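Local structure of 3-methyladenine DNA glycosylase (Helicobacter pylori, 1PU6) at residues A20-W25 / L195-A200; I75-L80 / R96-S101; M147-Y152 / E165-L170. The protein removes 3-methyladenine and probably other alkylated bases from DNA as a helix-hairpin-helix glycosylase, the first step of base excision repair. One frame throughout, in Å; residues are numbered along the deposited sequence.

The chain is all helix and loop, so each contact joins pieces of an all-helical fold. From the N terminus, the loop 20-25, between helices 4-12 and 31-39, is the first half of contact 1; its partner, helix 195-203, arrives only near the C terminus. The other two contacts are nested inside the long span of chain that contact 1 closes. Contact 2 closes a short span, packing the start of helix 77-83 on helix 90-108. Contact 3 follows in series, holding the 147-152 segment against the start of helix 167-179. Contacts 1 and 3 touch where Y199 CD2 lies 3.8 Å from M147 CB; contact 2 stands apart, its centre about 28 Å from the centres of the other two.

Contact 1 (A20-W25 / L195-A200)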
# COMPACT_ATOMS: atom_id res chain seq x y z
N ALA A 20 5.80 15.00 1.20
CA ALA A 20 5.70 13.61 0.74
C ALA A 20 5.99 13.47 -0.75
O ALA A 20 5.81 14.43 -1.52
CB ALA A 20 4.27 13.13 1.00
N PRO A 21 6.42 12.28 -1.19
CA PRO A 21 6.59 12.03 -2.63
C PRO A 21 5.21 11.96 -3.39
O PRO A 21 4.18 11.95 -2.77
CB PRO A 21 7.33 10.69 -2.70
CG PRO A 21 7.06 10.00 -1.37
CD PRO A 21 6.82 11.12 -0.34
N ALA A 22 5.24 12.00 -4.71
CA ALA A 22 4.05 12.21 -5.56
C ALA A 22 2.91 11.19 -5.34
O ALA A 22 1.75 11.53 -5.48
CB ALA A 22 4.47 12.11 -7.03
N TRP A 23 3.29 9.95 -5.07
CA TRP A 23 2.27 8.90 -4.81
C TRP A 23 2.20 8.54 -3.30
O TRP A 23 1.66 7.51 -2.96
CB TRP A 23 2.56 7.61 -5.63
CG TRP A 23 2.19 7.71 -7.12
CD1 TRP A 23 2.78 8.53 -8.10
CD2 TRP A 23 1.20 6.94 -7.79
NE1 TRP A 23 2.17 8.30 -9.31
CE2 TRP A 23 1.18 7.35 -9.15
CE3 TRP A 23 0.29 5.95 -7.36
CZ2 TRP A 23 0.30 6.79 -10.10
CZ3 TRP A 23 -0.62 5.38 -8.30
CH2 TRP A 23 -0.60 5.81 -9.66
N TRP A 24 2.78 9.41 -2.44
CA TRP A 24 2.83 9.31 -0.97
C TRP A 24 3.76 8.19 -0.48
O TRP A 24 4.68 8.43 0.33
CB TRP A 24 1.44 9.20 -0.33
CG TRP A 24 1.51 9.04 1.19
CD1 TRP A 24 1.90 10.00 2.11
CD2 TRP A 24 1.22 7.87 1.92
NE1 TRP A 24 1.86 9.46 3.37
CE2 TRP A 24 1.41 8.16 3.29
CE3 TRP A 24 0.73 6.59 1.57
CZ2 TRP A 24 1.17 7.21 4.32
CZ3 TRP A 24 0.50 5.66 2.59
CH2 TRP A 24 0.69 5.99 3.95
N TRP A 25 3.50 6.96 -0.95
CA TRP A 25 4.32 5.80 -0.49
C TRP A 25 5.75 6.02 -1.08
O TRP A 25 5.89 6.25 -2.30
CB TRP A 25 3.66 4.52 -1.06
CG TRP A 25 4.08 3.28 -0.40
CD1 TRP A 25 5.32 2.69 -0.43
CD2 TRP A 25 3.23 2.42 0.37
NE1 TRP A 25 5.29 1.52 0.30
CE2 TRP A 25 4.02 1.33 0.81
CE3 TRP A 25 1.88 2.50 0.79
CZ2 TRP A 25 3.51 0.30 1.63
CZ3 TRP A 25 1.35 1.47 1.60
CH2 TRP A 25 2.18 0.39 2.01
N LEU A 195 -6.82 9.07 -11.66
CA LEU A 195 -7.64 8.63 -10.54
C LEU A 195 -6.85 7.66 -9.63
O LEU A 195 -6.97 7.74 -8.42
CB LEU A 195 -8.92 7.96 -11.08
CG LEU A 195 -9.84 7.38 -10.02
CD1 LEU A 195 -10.25 8.46 -9.01
CD2 LEU A 195 -11.06 6.70 -10.70
N ALA A 196 -6.06 6.75 -10.18
CA ALA A 196 -5.22 5.91 -9.30
C ALA A 196 -4.27 6.73 -8.39
O ALA A 196 -4.13 6.44 -7.18
CB ALA A 196 -4.43 4.91 -10.11
N GLN A 197 -3.60 7.73 -8.95
CA GLN A 197 -2.70 8.56 -8.10
C GLN A 197 -3.52 9.35 -7.08
O GLN A 197 -3.04 9.60 -5.96
CB GLN A 197 -1.88 9.49 -8.99
CG GLN A 197 -0.76 10.18 -8.17
CD GLN A 197 0.10 11.12 -9.01
OE1 GLN A 197 0.06 11.10 -10.25
NE2 GLN A 197 0.90 11.91 -8.33
N LEU A 198 -4.71 9.83 -7.48
CA LEU A 198 -5.58 10.49 -6.53
C LEU A 198 -5.89 9.56 -5.30
O LEU A 198 -5.77 9.98 -4.15
CB LEU A 198 -6.88 10.98 -7.21
CG LEU A 198 -7.82 11.80 -6.35
CD1 LEU A 198 -8.71 12.75 -7.35
CD2 LEU A 198 -8.74 10.92 -5.54
N TYR A 199 -6.26 8.30 -5.55
CA TYR A 199 -6.54 7.39 -4.42
C TYR A 199 -5.26 7.14 -3.57
O TYR A 199 -5.34 7.05 -2.33
CB TYR A 199 -7.06 6.05 -4.98
CG TYR A 199 -8.48 6.03 -5.49
CD1 TYR A 199 -8.84 5.13 -6.49
CD2 TYR A 199 -9.47 6.80 -4.92
CE1 TYR A 199 -10.15 5.05 -6.96
CE2 TYR A 199 -10.84 6.72 -5.38
CZ TYR A 199 -11.15 5.82 -6.40
OH TYR A 199 -12.46 5.70 -6.89
N ALA A 200 -4.09 7.06 -4.23
CA ALA A 200 -2.80 6.90 -3.51
C ALA A 200 -2.62 8.03 -2.51
O ALA A 200 -2.27 7.80 -1.32
CB ALA A 200 -1.64 6.86 -4.53
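Stacking dominates here: the amide end of Q197 lies flat over one face of the W23 indole. Ring and amide planes differ by 11°, and NE1 of W23 is 3.5 Å from CD of Q197. Just inward along the same chain, CG of Q197 makes a CH-pi contact 3.6 Å from the centroid of the five-membered ring of W23. Q197 reaches across because CG is anti to its backbone N (chi1 -169°) and the chain stays extended beyond it.

Apolar contacts lie at the six-membered ring, where the methyl CB of A200 comes to 3.5 Å from CE3 of W23, and CB of A196, one helical turn back, touches CH2 of the same ring.

In the one hydrogen bond, NE2 of Q197 donates to the carbonyl O of A22 at 3.0 Å from well above the carbonyl plane. That O stays close to the plane of the amide, consistent with the amide's near-parallel setting over the indole. A22 and W23 are the central residues of a type I turn from P21 to W24.

This structural packing ties the N-terminal loop to helix 195-203, from which R201 also donates to A22 O. W24 NE1 bonds to E208 of helix 207-215, W25 packs on A136 and Y140 of helix 131-141, and a bond from Y140 OH to A200 O joins that helix to helix 195-203.

Contact 2 (I75-L80 / R96-S101)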
# COMPACT_ATOMS: atom_id res chain seq x y z
N ILE A 75 15.57 -16.84 -2.30
CA ILE A 75 16.43 -16.64 -1.10
C ILE A 75 16.29 -17.73 -0.04
O ILE A 75 15.18 -18.28 0.10
CB ILE A 75 16.13 -15.25 -0.48
CG1 ILE A 75 17.22 -14.85 0.53
CG2 ILE A 75 14.73 -15.19 0.18
CD1 ILE A 75 17.15 -13.38 0.88
N GLU A 76 17.37 -18.03 0.70
CA GLU A 76 17.30 -18.88 1.88
C GLU A 76 16.35 -18.26 2.91
O GLU A 76 16.49 -17.12 3.27
CB GLU A 76 18.71 -19.04 2.49
CG GLU A 76 18.79 -19.96 3.70
N PHE A 77 15.41 -19.07 3.41
CA PHE A 77 14.42 -18.59 4.35
C PHE A 77 15.08 -17.88 5.57
O PHE A 77 14.68 -16.77 5.95
CB PHE A 77 13.55 -19.77 4.83
CG PHE A 77 12.60 -19.39 5.91
CD1 PHE A 77 13.02 -19.46 7.23
CD2 PHE A 77 11.31 -18.93 5.62
CE1 PHE A 77 12.14 -19.10 8.29
CE2 PHE A 77 10.41 -18.58 6.67
CZ PHE A 77 10.84 -18.67 8.01
N SER A 78 16.07 -18.53 6.22
CA SER A 78 16.60 -17.96 7.46
C SER A 78 17.29 -16.61 7.22
O SER A 78 17.32 -15.77 8.12
CB SER A 78 17.56 -18.92 8.16
OG SER A 78 18.78 -19.04 7.43
N LYS A 79 17.85 -16.42 6.01
CA LYS A 79 18.50 -15.16 5.67
C LYS A 79 17.47 -14.01 5.56
O LYS A 79 17.68 -12.91 6.04
CB LYS A 79 19.22 -15.32 4.34
CG LYS A 79 20.01 -14.11 3.87
CD LYS A 79 20.74 -14.47 2.57
CE LYS A 79 21.58 -13.30 2.07
NZ LYS A 79 22.20 -13.63 0.75
N LEU A 80 16.35 -14.30 4.89
CA LEU A 80 15.30 -13.32 4.75
C LEU A 80 14.69 -13.02 6.11
O LEU A 80 14.46 -11.84 6.45
CB LEU A 80 14.21 -13.77 3.73
CG LEU A 80 13.08 -12.79 3.48
CD1 LEU A 80 13.61 -11.46 2.91
CD2 LEU A 80 12.05 -13.40 2.50
N ARG A 96 5.75 -15.68 3.58
CA ARG A 96 4.72 -15.03 2.75
C ARG A 96 5.36 -14.34 1.53
O ARG A 96 4.84 -14.43 0.41
CB ARG A 96 4.04 -13.96 3.58
CG ARG A 96 2.83 -13.40 2.96
CD ARG A 96 2.12 -12.45 3.97
NE ARG A 96 1.94 -13.14 5.29
CZ ARG A 96 1.81 -12.51 6.45
NH1 ARG A 96 1.87 -11.19 6.50
NH2 ARG A 96 1.59 -13.21 7.58
N LEU A 97 6.49 -13.62 1.76
CA LEU A 97 7.24 -12.98 0.63
C LEU A 97 7.81 -13.96 -0.38
O LEU A 97 7.75 -13.75 -1.60
CB LEU A 97 8.38 -12.09 1.16
CG LEU A 97 7.89 -10.81 1.79
CD1 LEU A 97 9.10 -10.10 2.46
CD2 LEU A 97 7.14 -9.90 0.80
N ILE A 98 8.44 -15.02 0.13
CA ILE A 98 9.02 -16.04 -0.74
C ILE A 98 7.96 -16.72 -1.61
O ILE A 98 8.12 -16.87 -2.85
CB ILE A 98 9.81 -17.07 0.10
CG1 ILE A 98 11.07 -16.38 0.65
CG2 ILE A 98 10.16 -18.30 -0.72
CD1 ILE A 98 11.76 -17.20 1.79
N ASP A 99 6.87 -17.13 -0.98
CA ASP A 99 5.81 -17.79 -1.72
C ASP A 99 5.10 -16.84 -2.73
O ASP A 99 4.78 -17.24 -3.89
CB ASP A 99 4.81 -18.45 -0.77
CG ASP A 99 5.40 -19.70 -0.06
OD1 ASP A 99 6.55 -20.15 -0.39
OD2 ASP A 99 4.76 -20.30 0.85
N LEU A 100 4.83 -15.61 -2.30
CA LEU A 100 4.20 -14.63 -3.20
C LEU A 100 5.11 -14.41 -4.46
O LEU A 100 4.62 -14.41 -5.62
CB LEU A 100 3.98 -13.30 -2.45
CG LEU A 100 3.69 -12.11 -3.38
CD1 LEU A 100 2.36 -12.27 -4.15
CD2 LEU A 100 3.68 -10.82 -2.52
N SER A 101 6.41 -14.19 -4.22
CA SER A 101 7.32 -13.92 -5.31
C SER A 101 7.41 -15.11 -6.28
O SER A 101 7.41 -14.91 -7.49
CB SER A 101 8.72 -13.57 -4.75
OG SER A 101 8.59 -12.32 -4.02
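Helix packing inside the HhH-GPD family region brings the start of helix 77-83, and the loop residue I75 shortly before it, against the middle of helix 90-108. The contact is wholly apolar, and I98 carries it. Its CG1 branch is anti to the carbonyl carbon (chi1 -70°), and CD1 extends further from the backbone, so the chain points out of helix 90-108 like a finger.

L80, with CG anti to the backbone N, sends CD2 to 3.6 Å from CG1 of I98, the two side chains running past each other in opposite directions. The same methyl also reaches the root of the preceding side chain, with L80 CD2 4.1 Å from L97 CB. I75 crosses I98 at about a right angle; its CG2 methyl sits 3.9 Å from CG1 of I98. F77 completes the grip: its CA lies 3.9 Å from CD1 of I98, and its ring atom CD2 touches the same methyl. The finger therefore ends among I75, F77 and L80, grouped around the helix start at which E76 is the N-cap.

One turn along, OG of S101 donates to the carbonyl O of L97 at 2.9 Å, which settles this buried hydroxyl within its own helix. L97 also packs on helix 31-39 and on I72 of helix 65-74, while A94 of helix 90-108 lies against F77 and L80.

Contact 3 (M147-Y152 / E165-L170); sequences MVVDKY and EDYDEL
A methyl group sits squarely on a tyrosine: CG2 of V149 lies over the centre of the Y167 ring, 3.6 Å from its centroid and 12° off the ring normal, a CH-pi contact over the face. V149 accepts the crowded position for this methyl, between its own backbone N and carbonyl carbon. CD1 of L170 comes against the same group, 3.8 Å from V149 CG2, so the valine is held by two side chains from one helical turn.

V149 N donates to the hydroxyl OH of Y167 in a weak but nearly straight bond of 3.3 Å. The stronger partner of that hydroxyl is D135 on helix 131-141. Beside it, the carbonyl O of V149 lies 3.2 Å from CE1 of Y167.

Both segments lie at helix starts. Y167 opens its helix with CG anti to the backbone N (chi1 -177°), just after the N-cap residue D166, whose OD2 accepts from E169 N at 3.2 Å through its anti lone pair. D150 is the N-cap of helix 151-159; its side chain caps a backbone N of that helix, and OD2 is hydrogen-bonded to S153 OG as well. By sequence D150 probably matches the aspartate of the HhH-GPD signature; V149, directly before it, is packed against Y167 and L170.

Further out, D168 forms salt bridges to R120 and K131, on the two helices of the probable helix-hairpin-helix, while Q171 and E175 of helix 167-179 bond to the M147 backbone and helix 195-203 packs against M147 and V148.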
# COMPACT_ATOMS: atom_id res chain seq x y z
N MET A 147 -8.67 2.26 -3.80
CA MET A 147 -8.31 3.03 -2.58
C MET A 147 -8.12 2.09 -1.36
O MET A 147 -9.05 1.40 -0.97
CB MET A 147 -9.36 4.10 -2.23
CG MET A 147 -8.64 5.19 -1.20
SD MET A 147 -9.62 6.52 -1.01
CE MET A 147 -9.16 6.94 0.71
N VAL A 148 -6.95 2.11 -0.75
CA VAL A 148 -6.66 1.29 0.43
C VAL A 148 -7.43 1.90 1.61
O VAL A 148 -7.52 3.14 1.71
CB VAL A 148 -5.16 1.39 0.77
CG1 VAL A 148 -4.84 0.72 2.12
CG2 VAL A 148 -4.35 0.76 -0.37
N VAL A 149 -8.00 1.03 2.45
CA VAL A 149 -8.51 1.44 3.79
C VAL A 149 -7.90 0.58 4.87
O VAL A 149 -7.19 -0.39 4.57
CB VAL A 149 -10.08 1.45 3.87
CG1 VAL A 149 -10.64 2.50 2.83
CG2 VAL A 149 -10.68 0.06 3.67
N ASP A 150 -8.12 0.94 6.14
CA ASP A 150 -7.32 0.36 7.27
C ASP A 150 -7.96 0.83 8.59
O ASP A 150 -8.97 1.54 8.56
CB ASP A 150 -5.85 0.87 7.21
CG ASP A 150 -5.74 2.39 7.15
OD1 ASP A 150 -4.59 2.90 7.11
OD2 ASP A 150 -6.73 3.16 7.15
N LYS A 151 -7.38 0.43 9.72
CA LYS A 151 -7.88 0.83 11.04
C LYS A 151 -7.91 2.37 11.15
O LYS A 151 -8.87 2.95 11.69
CB LYS A 151 -7.03 0.24 12.18
CG LYS A 151 -7.69 0.44 13.56
N TYR A 152 -6.90 3.06 10.61
CA TYR A 152 -6.92 4.53 10.69
C TYR A 152 -8.17 5.09 10.02
O TYR A 152 -8.79 6.00 10.54
CB TYR A 152 -5.71 5.14 10.04
CG TYR A 152 -4.38 4.97 10.74
CD1 TYR A 152 -3.27 4.54 10.03
CD2 TYR A 152 -4.23 5.29 12.08
CE1 TYR A 152 -2.01 4.41 10.63
CE2 TYR A 152 -2.98 5.16 12.70
CZ TYR A 152 -1.87 4.72 11.95
OH TYR A 152 -0.62 4.56 12.55
N GLU A 165 -17.63 -1.18 9.69
CA GLU A 165 -16.61 -2.12 10.16
C GLU A 165 -16.11 -3.04 9.06
O GLU A 165 -14.96 -3.52 9.15
CB GLU A 165 -17.14 -2.93 11.36
CG GLU A 165 -16.85 -2.25 12.70
CD GLU A 165 -18.08 -2.03 13.55
OE1 GLU A 165 -18.75 -0.99 13.34
OE2 GLU A 165 -18.37 -2.88 14.44
N ASP A 166 -16.90 -3.28 8.01
CA ASP A 166 -16.50 -4.22 6.98
C ASP A 166 -15.54 -3.57 5.99
O ASP A 166 -15.84 -2.48 5.47
CB ASP A 166 -17.73 -4.72 6.24
CG ASP A 166 -17.39 -5.65 5.14
OD1 ASP A 166 -17.17 -6.87 5.42
OD2 ASP A 166 -17.30 -5.26 3.95
N TYR A 167 -14.41 -4.24 5.72
CA TYR A 167 -13.37 -3.62 4.86
C TYR A 167 -13.94 -3.19 3.50
O TYR A 167 -13.70 -2.07 3.08
CB TYR A 167 -12.15 -4.59 4.65
CG TYR A 167 -11.02 -4.00 3.84
CD1 TYR A 167 -9.82 -3.60 4.48
CD2 TYR A 167 -11.16 -3.79 2.47
CE1 TYR A 167 -8.79 -3.02 3.76
CE2 TYR A 167 -10.19 -3.18 1.75
CZ TYR A 167 -8.99 -2.82 2.38
OH TYR A 167 -8.01 -2.20 1.62
N ASP A 168 -14.65 -4.07 2.78
CA ASP A 168 -15.05 -3.74 1.40
C ASP A 168 -16.09 -2.61 1.31
O ASP A 168 -16.15 -1.83 0.35
CB ASP A 168 -15.59 -4.95 0.65
CG ASP A 168 -14.49 -6.00 0.36
OD1 ASP A 168 -14.82 -7.20 0.11
OD2 ASP A 168 -13.29 -5.76 0.38
N GLU A 169 -16.94 -2.55 2.33
CA GLU A 169 -17.95 -1.48 2.41
C GLU A 169 -17.34 -0.13 2.79
O GLU A 169 -17.72 0.88 2.25
CB GLU A 169 -19.02 -1.89 3.42
CG GLU A 169 -19.79 -3.10 2.87
CD GLU A 169 -20.91 -3.58 3.80
OE1 GLU A 169 -21.49 -4.68 3.53
OE2 GLU A 169 -21.25 -2.85 4.76
N LEU A 170 -16.32 -0.17 3.65
CA LEU A 170 -15.56 1.03 4.01
C LEU A 170 -14.81 1.56 2.76
O LEU A 170 -14.82 2.75 2.43
CB LEU A 170 -14.57 0.62 5.08
CG LEU A 170 -14.00 1.63 6.05
CD1 LEU A 170 -12.63 1.30 6.65
CD2 LEU A 170 -14.51 3.06 6.22